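Local structure of thiamin pyrophosphokinase family protein (Enterococcus faecalis, 3MEL) at the interface of chains A and B. The protein probably transfers a pyrophosphate group from ATP to thiamine in a magnesium-dependent reaction, making thiamine diphosphate. Numbering follows the deposited sequence. Chains: chain A/B, Thiamin pyrophosphokinase family protein.

The interface of chains A and B. Residues chain A 105, 107-108; chain B 157, 159, 186, 188, 209, 211.
A:Asp107, in the first turn of helix 106-113, meets B:Ala157, B:Ala188 and B:Ser186 on strands 155-160 and 185-190 of chain B, with strand 206-211 close by, and illustrates how one short acidic side chain can join the interface of two chains in the deposited assembly to a ligand pocket. CB of A:Asp107 lies against the methyl groups of B:Ala157 and B:Ala188, 3.4 Å from CB of B:Ala157. From there chi1 of 40° sets CG between the backbone N and the carbonyl carbon, turning the carboxylate toward A:Arg105 and B:Ser211; CG itself faces the backbone O of B:Ala188. OD1 of A:Asp107 accepts the backbone N-H of A:His108, which approaches from above the carboxylate plane, and forms a salt bridge with NH1 of A:Arg105 at 2.7 Å. OG of B:Ser211 is 3.7 Å from OD1 of A:Asp107. OD2 of A:Asp107 takes a hydrogen bond from NH1 of A:Arg105 on its syn lone pair, 2.8 Å long and 155° at the hydrogen, nearly in the guanidinium plane. The carboxylate is thus held at both oxygens from within chain A. OD2 of A:Asp107 also sits 2.5 Å from the backbone O of B:Ala188; as modelled, both are acceptors, so this approach is doubtful.

The bent chain of A:Arg105 also brings its NH1 within 2.9 Å of the hydroxyl OG of B:Ser211, a hydrogen bond that is probably bent, OG lying well off the guanidinium plane. ND1 of A:His108 lies over one face of the same guanidinium. OG of B:Ser186 donates to the backbone O of A:Asp107 at 2.9 Å, tilted 28° from the carbonyl plane. Small residues on the strands probably let the helix start come close, with CD1 of B:Ile209 near the backbone N of A:Asp107.

Two-fold symmetry repeats the patch with the chains exchanged. Because A:His108 belongs to the thiamine diphosphate site, if this pairing is the biological dimer, the contact may help position that pocket as well as hold the chains together.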
# COMPACT_ATOMS: atom_id res chain seq x y z
N ARG A 105 4.02 -7.88 0.50
CA ARG A 105 4.56 -7.37 1.76
C ARG A 105 4.43 -5.85 1.82
O ARG A 105 4.94 -5.14 0.95
CB ARG A 105 6.00 -7.83 1.95
CG ARG A 105 6.12 -8.95 2.97
CD ARG A 105 7.14 -10.01 2.62
NE ARG A 105 8.55 -9.70 2.92
CZ ARG A 105 9.01 -8.71 3.69
NH1 ARG A 105 8.19 -7.88 4.30
NH2 ARG A 105 10.32 -8.57 3.84
N ASP A 107 5.51 -3.47 3.95
CA ASP A 107 6.74 -2.70 4.10
C ASP A 107 7.40 -2.44 2.74
O ASP A 107 7.84 -1.33 2.46
CB ASP A 107 7.73 -3.37 5.07
CG ASP A 107 7.80 -4.88 4.92
OD1 ASP A 107 7.13 -5.44 4.04
OD2 ASP A 107 8.53 -5.51 5.71
N HIS A 108 7.45 -3.46 1.89
CA HIS A 108 7.94 -3.27 0.54
C HIS A 108 6.98 -2.46 -0.31
O HIS A 108 7.40 -1.65 -1.14
CB HIS A 108 8.23 -4.61 -0.11
CG HIS A 108 9.52 -5.21 0.31
ND1 HIS A 108 9.69 -6.56 0.49
CD2 HIS A 108 10.71 -4.63 0.59
CE1 HIS A 108 10.94 -6.80 0.86
NE2 HIS A 108 11.58 -5.64 0.93
N ALA B 157 9.10 -4.27 10.46
CA ALA B 157 9.38 -3.04 9.71
C ALA B 157 8.87 -1.78 10.41
O ALA B 157 7.77 -1.77 10.97
CB ALA B 157 8.81 -3.12 8.32
N CYS B 159 7.80 1.71 9.43
CA CYS B 159 7.42 2.57 8.33
C CYS B 159 7.00 3.92 8.89
O CYS B 159 5.96 4.05 9.52
CB CYS B 159 6.28 1.93 7.55
SG CYS B 159 6.59 0.22 7.02
N SER B 186 10.66 3.68 4.77
CA SER B 186 10.16 2.41 5.26
C SER B 186 11.27 1.41 5.55
O SER B 186 11.56 0.54 4.73
CB SER B 186 9.16 1.81 4.28
OG SER B 186 9.02 0.41 4.48
N ALA B 188 12.55 -1.54 6.15
CA ALA B 188 11.60 -2.55 5.71
C ALA B 188 11.84 -4.01 6.07
O ALA B 188 10.88 -4.76 6.20
CB ALA B 188 11.35 -2.43 4.22
N ILE B 209 4.91 -2.67 10.97
CA ILE B 209 4.41 -3.76 10.16
C ILE B 209 5.24 -4.99 10.42
O ILE B 209 6.44 -5.00 10.17
CB ILE B 209 4.49 -3.45 8.62
CG1 ILE B 209 3.77 -2.14 8.25
CG2 ILE B 209 3.95 -4.62 7.78
CD1 ILE B 209 3.28 -2.09 6.81
N SER B 211 5.40 -8.91 9.07
CA SER B 211 4.91 -9.58 7.86
C SER B 211 5.70 -10.84 7.58
O SER B 211 6.64 -11.19 8.31
CB SER B 211 4.97 -8.65 6.64
OG SER B 211 6.28 -8.16 6.40